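Local coordinates for protein tryptophane-5-halogenase (PDB 5UAO) that catalyses the FAD-dependent chlorination of a tryptophan at its 5-position during biosynthesis of the lanthipeptide NAI-107, at residues S76-F81 / S357-I362; H83-I88 / A365-V370; L170-H175 / D527-E532; P353-G358 / L458-E463. All blocks are in the same frame, centred on the assembly; numbering follows the deposited sequence.

Interaction 1: residues S76-F81 / S357-I362. With FAD (flavin-adenine dinucleotide), chain E.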
# COMPACT_ATOMS: atom_id res chain seq x y z
N SER A 76 10.02 -5.97 -16.41
CA SER A 76 11.36 -5.76 -15.95
C SER A 76 11.70 -6.58 -14.70
O SER A 76 12.81 -7.19 -14.60
CB SER A 76 11.64 -4.26 -15.80
OG SER A 76 10.84 -3.83 -14.74
N TYR A 77 10.75 -6.75 -13.81
CA TYR A 77 10.97 -7.55 -12.59
C TYR A 77 11.42 -8.98 -12.83
O TYR A 77 12.19 -9.61 -12.06
CB TYR A 77 9.66 -7.58 -11.80
CG TYR A 77 9.77 -8.24 -10.47
CD1 TYR A 77 10.37 -7.55 -9.42
CD2 TYR A 77 9.30 -9.53 -10.24
CE1 TYR A 77 10.49 -8.11 -8.15
CE2 TYR A 77 9.44 -10.12 -8.98
CZ TYR A 77 10.05 -9.39 -7.94
OH TYR A 77 10.23 -9.86 -6.66
N MET A 78 10.90 -9.53 -13.93
CA MET A 78 11.16 -10.92 -14.25
C MET A 78 12.64 -11.15 -14.49
O MET A 78 13.15 -12.28 -14.28
CB MET A 78 10.36 -11.37 -15.47
CG MET A 78 10.12 -12.84 -15.50
SD MET A 78 9.14 -13.44 -14.12
CE MET A 78 9.28 -15.20 -14.32
N VAL A 79 13.33 -10.15 -15.00
CA VAL A 79 14.79 -10.27 -15.15
C VAL A 79 15.54 -10.54 -13.85
O VAL A 79 16.41 -11.46 -13.79
CB VAL A 79 15.37 -9.01 -15.82
CG1 VAL A 79 16.88 -9.12 -15.96
CG2 VAL A 79 14.72 -8.83 -17.21
N MET A 80 15.20 -9.80 -12.80
CA MET A 80 15.69 -10.08 -11.47
C MET A 80 15.28 -11.38 -10.87
O MET A 80 16.09 -12.08 -10.22
CB MET A 80 15.37 -8.93 -10.53
CG MET A 80 16.13 -7.67 -10.87
SD MET A 80 15.89 -6.40 -9.61
CE MET A 80 14.23 -5.91 -10.03
N PHE A 81 14.01 -11.74 -11.01
CA PHE A 81 13.55 -13.05 -10.58
C PHE A 81 14.34 -14.20 -11.17
O PHE A 81 14.87 -15.07 -10.46
CB PHE A 81 12.04 -13.18 -10.88
CG PHE A 81 11.44 -14.44 -10.37
CD1 PHE A 81 10.95 -14.52 -9.09
CD2 PHE A 81 11.31 -15.51 -11.19
CE1 PHE A 81 10.42 -15.73 -8.62
CE2 PHE A 81 10.80 -16.70 -10.74
CZ PHE A 81 10.33 -16.80 -9.46
N SER A 357 1.38 -9.65 -17.77
CA SER A 357 1.42 -9.86 -16.36
C SER A 357 1.48 -11.35 -15.98
O SER A 357 1.62 -11.64 -14.83
CB SER A 357 0.12 -9.30 -15.78
OG SER A 357 -0.95 -9.71 -16.58
N GLY A 358 1.33 -12.29 -16.91
CA GLY A 358 1.25 -13.73 -16.56
C GLY A 358 2.43 -14.24 -15.74
O GLY A 358 2.24 -14.75 -14.62
N LEU A 359 3.63 -14.09 -16.30
CA LEU A 359 4.88 -14.52 -15.67
C LEU A 359 5.18 -13.73 -14.38
O LEU A 359 5.68 -14.27 -13.38
CB LEU A 359 6.05 -14.42 -16.64
CG LEU A 359 6.43 -15.76 -17.35
CD1 LEU A 359 5.26 -16.55 -17.72
CD2 LEU A 359 7.28 -15.61 -18.59
N LEU A 360 4.86 -12.45 -14.40
CA LEU A 360 4.97 -11.65 -13.20
C LEU A 360 4.18 -12.22 -12.09
O LEU A 360 4.63 -12.28 -10.95
CB LEU A 360 4.46 -10.22 -13.49
CG LEU A 360 4.32 -9.26 -12.30
CD1 LEU A 360 5.64 -9.00 -11.58
CD2 LEU A 360 3.77 -7.93 -12.73
N MET A 361 2.92 -12.57 -12.35
CA MET A 361 2.07 -13.11 -11.31
C MET A 361 2.42 -14.52 -10.86
O MET A 361 2.09 -14.91 -9.70
CB MET A 361 0.62 -12.99 -11.74
CG MET A 361 0.14 -11.55 -11.70
SD MET A 361 0.62 -10.49 -10.27
CE MET A 361 -0.17 -11.36 -8.89
N ILE A 362 2.99 -15.29 -11.77
CA ILE A 362 3.54 -16.58 -11.43
C ILE A 362 4.66 -16.30 -10.44
O ILE A 362 4.71 -16.89 -9.36
CB ILE A 362 4.04 -17.38 -12.63
CG1 ILE A 362 2.84 -18.04 -13.31
CG2 ILE A 362 5.06 -18.43 -12.20
CD1 ILE A 362 3.05 -18.49 -14.73
PA FAD E . 0.08 -24.82 -18.75
O1A FAD E . 1.20 -24.26 -19.64
O2A FAD E . -1.36 -24.99 -19.26
O5B FAD E . 0.58 -26.17 -18.05
C5B FAD E . -0.25 -27.12 -17.40
C4B FAD E . 0.60 -28.33 -17.08
O4B FAD E . -0.28 -29.08 -16.24
C3B FAD E . 1.01 -29.25 -18.25
O3B FAD E . 2.44 -29.76 -18.12
C2B FAD E . 0.03 -30.42 -18.15
O2B FAD E . 0.51 -31.71 -18.69
C1B FAD E . -0.20 -30.45 -16.64
N9A FAD E . -1.44 -31.19 -16.29
C8A FAD E . -2.72 -30.77 -16.50
N7A FAD E . -3.59 -31.71 -16.02
C5A FAD E . -2.83 -32.73 -15.54
C6A FAD E . -3.13 -34.04 -14.97
N6A FAD E . -4.43 -34.43 -14.80
N1A FAD E . -2.10 -34.79 -14.59
C2A FAD E . -0.82 -34.40 -14.72
N3A FAD E . -0.49 -33.23 -15.26
C4A FAD E . -1.45 -32.38 -15.68
N1 FAD E . 2.19 -14.63 -19.88
C2 FAD E . 3.23 -13.73 -19.96
O2 FAD E . 3.98 -13.51 -18.96
N3 FAD E . 3.49 -13.06 -21.12
C4 FAD E . 2.77 -13.22 -22.25
O4 FAD E . 3.09 -12.54 -23.27
C4X FAD E . 1.63 -14.20 -22.21
N5 FAD E . 0.79 -14.41 -23.26
C5X FAD E . -0.24 -15.29 -23.20
C6 FAD E . -1.05 -15.45 -24.32
C7 FAD E . -2.14 -16.31 -24.29
C7M FAD E . -3.02 -16.53 -25.48
C8 FAD E . -2.39 -17.11 -23.10
C8M FAD E . -3.57 -18.06 -23.09
C9 FAD E . -1.59 -16.95 -21.98
C9A FAD E . -0.52 -16.05 -21.95
N10 FAD E . 0.31 -15.86 -20.79
C10 FAD E . 1.38 -14.91 -20.92
C1' FAD E . 0.23 -16.61 -19.50
C2' FAD E . 1.44 -17.66 -19.63
O2' FAD E . 1.18 -18.26 -20.89
C3' FAD E . 1.73 -19.04 -18.94
O3' FAD E . 2.69 -20.00 -19.51
C4' FAD E . 0.59 -19.96 -19.27
O4' FAD E . -0.48 -19.25 -19.97
C5' FAD E . 0.27 -20.69 -17.96
O5' FAD E . 1.29 -21.61 -17.66
P FAD E . 0.78 -22.85 -16.73
O1P FAD E . -0.05 -22.35 -15.63
O2P FAD E . 2.11 -23.52 -16.38
O3P FAD E . -0.21 -23.80 -17.50
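Met-78 and Leu-360 sit where the two helix segments face each other, and two side chains from each segment form an apolar contact beside the flavin. The chain of Met-78 leaves with CG anti to the backbone N and then bends (chi2 63°), which swings the thioether across the start of the second helix. Its SD lies 3.6 Å from the carbonyl O of Leu-359, and its methyl CE reaches the CB of Leu-359 at 4.1 Å, the two side chains crossing at about a right angle. The second pair runs beside it. CD2 of the Tyr-77 ring meets the methyl CD1 of Leu-360 at 3.9 Å, obliquely to the ring, the side chains again nearly at right angles. The phenol oxygen of Tyr-77 is not spent on this partner; it is hydrogen-bonded to OE1 of Gln-367, further along the helix of Leu-360. Leu-359 works in two directions. While Met-78 packs on it, its N-H gives the flavin oxygen O2 of FAD a hydrogen bond of 2.7 Å (158° at the hydrogen), and its CB lies 3.2 Å from that same FAD O2. With the first turn of the helix aimed at O2, the helix end would probably help to stabilise negative charge on this side of the flavin. Gly-358, without a side chain, lets FAD N1 come close. The axes of segments 76-81 and 358-362, on helices 76-85 and 358-372, run at 44° to each other; helix 39-51 packs on Met-78, Leu-359 and Ile-362, and helix 383-406 on Leu-360 and Met-361.

Interaction 2: residues H83-I88 / A365-V370; sequences HHYLGI and AVQILV
Tyr-85 reaches across to helix 358-372 and carries nearly all of the contact. Its CG is anti to the backbone N (chi1 -163°), which extends the ring toward the other helix, where three side chains within about one turn receive it. Gln-367 lies over one face: its CG is 4.1 Å from the centroid of the Tyr-85 ring, 26° off the normal and offset toward the rim that bears the hydroxyl. This is a CH-pi contact made by the aliphatic part of the glutamine, whose amide plane is turned 51° from the ring. The phenol oxygen runs into Val-370 from the opposite direction, tightly, with OH of Tyr-85 3.3 Å from its CB and 3.4 Å from its CG1. Val-366 completes the set more loosely, its CG1 4.4 Å from CE2 of Tyr-85. A second shell holds these groups. Gln-367, whose OE1 is engaged by Tyr-77 OH, is held in place, Lys-51 makes a cation-pi contact with the Tyr-85 ring, and Phe-81 meets that ring at a shallow angle. At the far end, the segment leaves the helix through Gly-87, which takes a positive phi; ND1 of His-83 bonds to the carbonyl O of Ile-88 at 2.9 Å and steadies this turn. Phe-447 of the second subunit packs on Gln-367 and Ile-368. The contact is helix-end to helix packing, built onto helix 39-51, which follows a glycine-rich turn consistent with the Rossmann-type FAD-binding fold of flavin-dependent halogenases.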
# COMPACT_ATOMS: atom_id res chain seq x y z
N HIS A 83 17.37 -14.21 -12.63
CA HIS A 83 18.76 -14.28 -12.38
C HIS A 83 19.12 -14.29 -10.86
O HIS A 83 20.08 -14.99 -10.47
CB HIS A 83 19.52 -13.23 -13.14
CG HIS A 83 19.35 -13.32 -14.64
ND1 HIS A 83 19.58 -14.47 -15.36
CD2 HIS A 83 18.90 -12.39 -15.53
CE1 HIS A 83 19.28 -14.25 -16.64
NE2 HIS A 83 18.90 -12.98 -16.77
N HIS A 84 18.42 -13.51 -10.05
CA HIS A 84 18.74 -13.37 -8.65
C HIS A 84 18.01 -14.46 -7.87
O HIS A 84 18.65 -15.25 -7.21
CB HIS A 84 18.44 -12.01 -8.10
CG HIS A 84 19.40 -10.94 -8.52
ND1 HIS A 84 20.74 -11.01 -8.24
CD2 HIS A 84 19.21 -9.79 -9.21
CE1 HIS A 84 21.35 -9.94 -8.73
NE2 HIS A 84 20.44 -9.17 -9.31
N TYR A 85 16.70 -14.56 -7.99
CA TYR A 85 15.96 -15.45 -7.15
C TYR A 85 16.23 -16.87 -7.53
O TYR A 85 16.44 -17.74 -6.63
CB TYR A 85 14.47 -15.18 -7.27
CG TYR A 85 13.63 -15.75 -6.16
CD1 TYR A 85 13.53 -15.08 -4.93
CD2 TYR A 85 12.82 -16.85 -6.37
CE1 TYR A 85 12.69 -15.55 -3.92
CE2 TYR A 85 12.00 -17.34 -5.40
CZ TYR A 85 11.96 -16.70 -4.17
OH TYR A 85 11.16 -17.20 -3.21
N LEU A 86 16.23 -17.17 -8.83
CA LEU A 86 16.46 -18.56 -9.24
C LEU A 86 17.96 -18.83 -9.55
O LEU A 86 18.30 -19.98 -9.86
CB LEU A 86 15.60 -18.98 -10.42
CG LEU A 86 14.05 -18.91 -10.32
CD1 LEU A 86 13.52 -19.49 -11.60
CD2 LEU A 86 13.49 -19.69 -9.15
N GLY A 87 18.83 -17.82 -9.46
CA GLY A 87 20.30 -18.03 -9.69
C GLY A 87 20.63 -18.55 -11.10
O GLY A 87 21.59 -19.33 -11.31
N ILE A 88 19.87 -18.13 -12.09
CA ILE A 88 20.13 -18.55 -13.47
C ILE A 88 21.24 -17.70 -14.02
O ILE A 88 21.13 -16.48 -14.00
CB ILE A 88 18.88 -18.38 -14.35
CG1 ILE A 88 17.83 -19.43 -13.95
CG2 ILE A 88 19.26 -18.52 -15.81
CD1 ILE A 88 16.53 -19.28 -14.69
N ALA A 365 3.36 -15.27 -7.01
CA ALA A 365 2.81 -16.44 -6.31
C ALA A 365 3.91 -17.37 -5.78
O ALA A 365 3.84 -17.86 -4.65
CB ALA A 365 1.85 -17.22 -7.24
N VAL A 366 4.94 -17.59 -6.60
CA VAL A 366 6.11 -18.39 -6.17
C VAL A 366 6.80 -17.80 -4.95
O VAL A 366 7.16 -18.53 -4.01
CB VAL A 366 7.07 -18.59 -7.32
CG1 VAL A 366 8.38 -19.26 -6.91
CG2 VAL A 366 6.42 -19.50 -8.38
N GLN A 367 6.98 -16.49 -4.94
CA GLN A 367 7.67 -15.87 -3.78
C GLN A 367 6.86 -16.00 -2.55
O GLN A 367 7.37 -16.18 -1.46
CB GLN A 367 8.04 -14.39 -4.02
CG GLN A 367 9.19 -14.29 -4.91
CD GLN A 367 9.57 -12.85 -5.12
OE1 GLN A 367 9.20 -12.22 -6.14
NE2 GLN A 367 10.22 -12.31 -4.13
N ILE A 368 5.55 -15.86 -2.70
CA ILE A 368 4.62 -16.07 -1.60
C ILE A 368 4.74 -17.49 -1.03
O ILE A 368 4.93 -17.68 0.19
CB ILE A 368 3.18 -15.76 -2.05
CG1 ILE A 368 3.01 -14.25 -2.29
CG2 ILE A 368 2.12 -16.22 -1.06
CD1 ILE A 368 1.67 -13.90 -2.86
N LEU A 369 4.66 -18.47 -1.90
CA LEU A 369 4.75 -19.86 -1.48
C LEU A 369 6.08 -20.14 -0.81
O LEU A 369 6.16 -20.76 0.26
CB LEU A 369 4.61 -20.76 -2.69
CG LEU A 369 4.88 -22.29 -2.43
CD1 LEU A 369 3.82 -22.85 -1.49
CD2 LEU A 369 4.92 -23.04 -3.74
N VAL A 370 7.14 -19.68 -1.43
CA VAL A 370 8.49 -20.04 -0.96
C VAL A 370 8.82 -19.42 0.39
O VAL A 370 9.45 -20.08 1.27
CB VAL A 370 9.56 -19.77 -1.99
CG1 VAL A 370 10.97 -20.06 -1.46
CG2 VAL A 370 9.29 -20.69 -3.18

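Interaction 3: residues L170-H175 / D527-E532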
# COMPACT_ATOMS: atom_id res chain seq x y z
N LEU A 170 18.31 1.62 -17.14
CA LEU A 170 16.94 1.76 -17.68
C LEU A 170 16.22 0.38 -17.70
O LEU A 170 16.55 -0.49 -18.50
CB LEU A 170 17.03 2.30 -19.11
CG LEU A 170 17.72 3.66 -19.37
CD1 LEU A 170 18.04 3.92 -20.84
CD2 LEU A 170 16.86 4.77 -18.88
N PRO A 171 15.24 0.17 -16.83
CA PRO A 171 14.54 -1.14 -16.69
C PRO A 171 13.99 -1.65 -18.02
O PRO A 171 13.51 -0.85 -18.82
CB PRO A 171 13.44 -0.82 -15.72
CG PRO A 171 14.06 0.22 -14.85
CD PRO A 171 14.79 1.13 -15.81
N PHE A 172 14.20 -2.93 -18.27
CA PHE A 172 13.77 -3.60 -19.53
C PHE A 172 13.46 -5.05 -19.21
O PHE A 172 13.83 -5.59 -18.14
CB PHE A 172 14.87 -3.48 -20.64
CG PHE A 172 16.10 -4.37 -20.34
CD1 PHE A 172 17.12 -3.92 -19.49
CD2 PHE A 172 16.15 -5.67 -20.81
CE1 PHE A 172 18.18 -4.76 -19.15
CE2 PHE A 172 17.22 -6.52 -20.51
CZ PHE A 172 18.25 -6.05 -19.68
N ALA A 173 12.84 -5.73 -20.17
CA ALA A 173 12.39 -7.10 -19.97
C ALA A 173 12.78 -7.94 -21.16
O ALA A 173 13.49 -7.48 -22.08
CB ALA A 173 10.90 -7.13 -19.78
N TYR A 174 12.45 -9.22 -21.07
CA TYR A 174 12.77 -10.14 -22.12
C TYR A 174 11.54 -10.52 -22.93
O TYR A 174 10.40 -10.65 -22.42
CB TYR A 174 13.31 -11.43 -21.55
CG TYR A 174 14.64 -11.35 -20.79
CD1 TYR A 174 15.72 -10.64 -21.30
CD2 TYR A 174 14.84 -12.10 -19.63
CE1 TYR A 174 16.92 -10.58 -20.61
CE2 TYR A 174 16.09 -12.10 -18.96
CZ TYR A 174 17.11 -11.32 -19.46
OH TYR A 174 18.35 -11.31 -18.81
N HIS A 175 11.81 -10.84 -24.17
CA HIS A 175 10.92 -11.74 -24.95
C HIS A 175 11.65 -13.08 -25.10
O HIS A 175 12.88 -13.13 -25.42
CB HIS A 175 10.65 -11.20 -26.35
CG HIS A 175 10.06 -9.84 -26.44
ND1 HIS A 175 10.70 -8.81 -27.10
CD2 HIS A 175 8.85 -9.35 -26.08
CE1 HIS A 175 9.95 -7.73 -27.06
NE2 HIS A 175 8.81 -8.04 -26.48
N ASP A 527 24.88 0.63 -8.85
CA ASP A 527 24.12 1.63 -9.67
C ASP A 527 22.99 1.05 -10.59
O ASP A 527 22.27 1.81 -11.27
CB ASP A 527 25.10 2.37 -10.61
CG ASP A 527 25.57 3.72 -10.06
OD1 ASP A 527 25.52 3.95 -8.81
OD2 ASP A 527 26.04 4.56 -10.88
N SER A 528 22.90 -0.26 -10.66
CA SER A 528 22.01 -0.89 -11.66
C SER A 528 20.62 -1.08 -11.11
O SER A 528 20.42 -1.42 -9.94
CB SER A 528 22.57 -2.22 -12.12
OG SER A 528 21.62 -3.00 -12.81
N TRP A 529 19.62 -0.88 -11.95
CA TRP A 529 18.25 -1.14 -11.54
C TRP A 529 18.04 -2.62 -11.17
O TRP A 529 17.13 -2.92 -10.44
CB TRP A 529 17.27 -0.71 -12.62
CG TRP A 529 17.28 -1.60 -13.83
CD1 TRP A 529 18.00 -1.41 -14.93
CD2 TRP A 529 16.52 -2.81 -14.04
NE1 TRP A 529 17.74 -2.40 -15.86
CE2 TRP A 529 16.87 -3.30 -15.32
CE3 TRP A 529 15.57 -3.51 -13.29
CZ2 TRP A 529 16.35 -4.51 -15.86
CZ3 TRP A 529 14.99 -4.73 -13.85
CH2 TRP A 529 15.37 -5.18 -15.13
N ALA A 530 18.91 -3.52 -11.63
CA ALA A 530 18.74 -4.97 -11.42
C ALA A 530 19.92 -5.54 -10.61
O ALA A 530 20.15 -6.76 -10.61
CB ALA A 530 18.65 -5.69 -12.77
N GLY A 531 20.68 -4.64 -9.96
CA GLY A 531 21.81 -5.04 -9.17
C GLY A 531 21.48 -5.72 -7.84
O GLY A 531 20.35 -5.69 -7.34
N GLU A 532 22.51 -6.36 -7.33
CA GLU A 532 22.50 -7.11 -6.07
C GLU A 532 21.78 -6.38 -4.97
O GLU A 532 20.93 -6.92 -4.30
CB GLU A 532 23.95 -7.35 -5.66
CG GLU A 532 24.21 -8.72 -5.08
CD GLU A 532 25.54 -8.78 -4.37
OE1 GLU A 532 26.52 -8.16 -4.86
OE2 GLU A 532 25.58 -9.45 -3.30
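Phe-172 O, pressed against the indole of Trp-529, finds no hydrogen-bond partner anywhere in the model: its nearest neighbour across the contact is the ring carbon CH2 of Trp-529, 3.4 Å away. Trp-529 is carried by a type I beta turn, Ser-528 to Gly-531, whose last residue is the N-cap of helix 532-538, and it is met by a CH-pi contact from Pro-171 and an offset edge-to-face pair with Phe-172. On one face of the indole, the CA of Pro-171 stands 3.5 Å from the centroid of the five-membered ring of Trp-529, only 14° off its normal, while the pyrrolidine CG of Pro-171 adds a contact of 3.8 Å with CG of Trp-529. The opposite face is closed by the CB of the following residue, Ala-530, so that the indole is sandwiched. The Phe-172 ring offers its face to the indole edge, with planes at 81° and the six-membered ring centroid of Trp-529 5.7 Å from its own. Both aromatic side chains adopt the crowded position between backbone N and carbonyl carbon (chi1 72° for each), bringing their rings back over the chain to meet. NE1 of Trp-529 bonds to Met-167 O. Helix 76-85 lies beside the indole, touching Pro-171 and Trp-529 through Ser-76. In the turn, Ser-528 OG accepts the N-H of Ala-530 at 3.0 Å, an ST turn.

Interaction 4: residues P353-G358 / L458-E463; sequences PLESSG and LFYGLE. With FAD (flavin-adenine dinucleotide), chain E.
Tyr-460, Glu-355 and Ser-357 make up the contact, and the tyrosine hydroxyl is its centre. OH of Tyr-460 donates to the carbonyl O of Glu-355 at 2.7 Å; the C=O...donor angle is 134° and the hydroxyl stands 45° above the carbonyl plane. The carbonyl lies at the ring edge. Meanwhile the side chain of Glu-355, folded back by a bend at chi2, slides past the phenol in the opposite direction, with OE1 3.6 Å from CE1 of Tyr-460 and the carboxylate turned 72° to the ring. Its other oxygen, OE2, bonds to His-404 NE2. CB of Ser-357 packs against the hydroxyl, 3.3 Å from Tyr-460 OH. CD2 of its chain neighbour Phe-459 lies over one face of the Tyr-460 ring, 3.6 Å above the plane. The loop so braced also lines the flavin, with Pro-353 CB 3.1 Å from FAD N5 and Ser-356 CB 3.6 Å from FAD N3. Lying between strand 349-350 and helix 358-372, it packs on helix 383-406, strand 104-108 and strand 282-288, while Tyr-460 lies at the approach to helix 461-471.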
# COMPACT_ATOMS: atom_id res chain seq x y z
N PRO A 353 -2.95 -11.24 -22.41
CA PRO A 353 -1.60 -10.77 -22.26
C PRO A 353 -1.36 -9.38 -22.73
O PRO A 353 -0.24 -9.02 -23.10
CB PRO A 353 -0.81 -11.78 -23.11
CG PRO A 353 -1.80 -12.05 -24.22
CD PRO A 353 -3.06 -12.25 -23.48
N LEU A 354 -2.34 -8.49 -22.61
CA LEU A 354 -2.11 -7.10 -23.07
C LEU A 354 -0.97 -6.29 -22.33
O LEU A 354 -0.35 -5.31 -22.82
CB LEU A 354 -3.47 -6.40 -23.02
CG LEU A 354 -3.73 -5.11 -23.77
CD1 LEU A 354 -3.33 -5.14 -25.22
CD2 LEU A 354 -5.24 -4.88 -23.64
N GLU A 355 -0.71 -6.65 -21.10
CA GLU A 355 0.40 -6.00 -20.32
C GLU A 355 1.48 -6.98 -19.83
O GLU A 355 2.26 -6.66 -18.91
CB GLU A 355 -0.21 -5.22 -19.16
CG GLU A 355 -0.92 -3.96 -19.61
CD GLU A 355 0.02 -2.82 -19.94
OE1 GLU A 355 1.26 -2.99 -19.74
OE2 GLU A 355 -0.45 -1.79 -20.49
N SER A 356 1.47 -8.18 -20.42
CA SER A 356 2.23 -9.38 -19.95
C SER A 356 2.47 -9.52 -18.47
O SER A 356 3.57 -9.45 -17.96
CB SER A 356 3.56 -9.53 -20.67
OG SER A 356 4.11 -8.31 -20.88
N SER A 357 1.38 -9.65 -17.77
CA SER A 357 1.42 -9.86 -16.36
C SER A 357 1.48 -11.35 -15.98
O SER A 357 1.62 -11.64 -14.83
CB SER A 357 0.12 -9.30 -15.78
OG SER A 357 -0.95 -9.71 -16.58
N GLY A 358 1.33 -12.29 -16.91
CA GLY A 358 1.25 -13.73 -16.56
C GLY A 358 2.43 -14.24 -15.74
O GLY A 358 2.24 -14.75 -14.62
N LEU A 458 0.58 -2.50 -8.65
CA LEU A 458 1.85 -2.26 -8.02
C LEU A 458 2.98 -2.20 -8.99
O LEU A 458 3.86 -1.34 -8.86
CB LEU A 458 2.12 -3.40 -7.06
CG LEU A 458 3.31 -3.17 -6.14
CD1 LEU A 458 3.10 -1.89 -5.30
CD2 LEU A 458 3.47 -4.44 -5.30
N PHE A 459 3.03 -3.12 -9.95
CA PHE A 459 4.19 -3.03 -10.82
C PHE A 459 4.04 -1.87 -11.82
O PHE A 459 4.98 -1.18 -12.09
CB PHE A 459 4.44 -4.35 -11.59
CG PHE A 459 5.45 -4.18 -12.64
CD1 PHE A 459 6.81 -4.10 -12.30
CD2 PHE A 459 5.09 -3.99 -13.97
CE1 PHE A 459 7.79 -3.90 -13.27
CE2 PHE A 459 6.08 -3.73 -14.94
CZ PHE A 459 7.41 -3.66 -14.58
N TYR A 460 2.86 -1.72 -12.40
CA TYR A 460 2.61 -0.83 -13.56
C TYR A 460 2.46 0.62 -13.10
O TYR A 460 2.86 1.55 -13.80
CB TYR A 460 1.35 -1.33 -14.34
CG TYR A 460 1.53 -2.72 -14.89
CD1 TYR A 460 2.13 -2.95 -16.13
CD2 TYR A 460 1.10 -3.84 -14.15
CE1 TYR A 460 2.35 -4.26 -16.60
CE2 TYR A 460 1.29 -5.12 -14.61
CZ TYR A 460 1.95 -5.34 -15.81
OH TYR A 460 2.08 -6.63 -16.26
N GLY A 461 1.78 0.81 -11.96
CA GLY A 461 1.79 2.07 -11.22
C GLY A 461 0.93 3.12 -11.86
O GLY A 461 0.28 2.89 -12.90
N LEU A 462 0.92 4.29 -11.22
CA LEU A 462 0.20 5.42 -11.71
C LEU A 462 0.72 5.83 -13.07
O LEU A 462 -0.07 6.31 -13.90
CB LEU A 462 0.36 6.63 -10.80
CG LEU A 462 -0.48 6.61 -9.57
CD1 LEU A 462 -0.14 7.87 -8.81
CD2 LEU A 462 -1.97 6.52 -9.94
N GLU A 463 2.02 5.68 -13.29
CA GLU A 463 2.62 6.03 -14.59
C GLU A 463 2.00 5.20 -15.73
O GLU A 463 1.77 5.69 -16.82
CB GLU A 463 4.19 5.97 -14.56
CG GLU A 463 4.86 4.63 -14.25
CD GLU A 463 4.94 4.25 -12.75
OE1 GLU A 463 4.30 4.94 -11.92
OE2 GLU A 463 5.61 3.24 -12.38
PA FAD E . 0.08 -24.82 -18.75
O1A FAD E . 1.20 -24.26 -19.64
O2A FAD E . -1.36 -24.99 -19.26
O5B FAD E . 0.58 -26.17 -18.05
C5B FAD E . -0.25 -27.12 -17.40
C4B FAD E . 0.60 -28.33 -17.08
O4B FAD E . -0.28 -29.08 -16.24
C3B FAD E . 1.01 -29.25 -18.25
O3B FAD E . 2.44 -29.76 -18.12
C2B FAD E . 0.03 -30.42 -18.15
O2B FAD E . 0.51 -31.71 -18.69
C1B FAD E . -0.20 -30.45 -16.64
N9A FAD E . -1.44 -31.19 -16.29
C8A FAD E . -2.72 -30.77 -16.50
N7A FAD E . -3.59 -31.71 -16.02
C5A FAD E . -2.83 -32.73 -15.54
C6A FAD E . -3.13 -34.04 -14.97
N6A FAD E . -4.43 -34.43 -14.80
N1A FAD E . -2.10 -34.79 -14.59
C2A FAD E . -0.82 -34.40 -14.72
N3A FAD E . -0.49 -33.23 -15.26
C4A FAD E . -1.45 -32.38 -15.68
N1 FAD E . 2.19 -14.63 -19.88
C2 FAD E . 3.23 -13.73 -19.96
O2 FAD E . 3.98 -13.51 -18.96
N3 FAD E . 3.49 -13.06 -21.12
C4 FAD E . 2.77 -13.22 -22.25
O4 FAD E . 3.09 -12.54 -23.27
C4X FAD E . 1.63 -14.20 -22.21
N5 FAD E . 0.79 -14.41 -23.26
C5X FAD E . -0.24 -15.29 -23.20
C6 FAD E . -1.05 -15.45 -24.32
C7 FAD E . -2.14 -16.31 -24.29
C7M FAD E . -3.02 -16.53 -25.48
C8 FAD E . -2.39 -17.11 -23.10
C8M FAD E . -3.57 -18.06 -23.09
C9 FAD E . -1.59 -16.95 -21.98
C9A FAD E . -0.52 -16.05 -21.95
N10 FAD E . 0.31 -15.86 -20.79
C10 FAD E . 1.38 -14.91 -20.92
C1' FAD E . 0.23 -16.61 -19.50
C2' FAD E . 1.44 -17.66 -19.63
O2' FAD E . 1.18 -18.26 -20.89
C3' FAD E . 1.73 -19.04 -18.94
O3' FAD E . 2.69 -20.00 -19.51
C4' FAD E . 0.59 -19.96 -19.27
O4' FAD E . -0.48 -19.25 -19.97
C5' FAD E . 0.27 -20.69 -17.96
O5' FAD E . 1.29 -21.61 -17.66
P FAD E . 0.78 -22.85 -16.73
O1P FAD E . -0.05 -22.35 -15.63
O2P FAD E . 2.11 -23.52 -16.38
O3P FAD E . -0.21 -23.80 -17.50

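From the N terminus, helix 76-85 pairs twice with helix 358-372: interaction 1 closes a loop of 275 residues and interaction 2 one of 276, their segments alternating along the chain. Interaction 3 starts later, at 170-175, and runs to the loop at 527-532, so it crosses both. Interaction 4 is nested inside the loop that interaction 3 closes; it crosses interaction 2 and shares Ser-357 and Gly-358 with interaction 1, both touching FAD. Interactions 1, 2 and 3 touch one another through helix 76-85, which His-83 and His-84 bond to Tyr-174 and Ala-530. Together they tie the flavin-side helices to strand 173-175, the approach to helix 461-471 and the loop before helix 532-538.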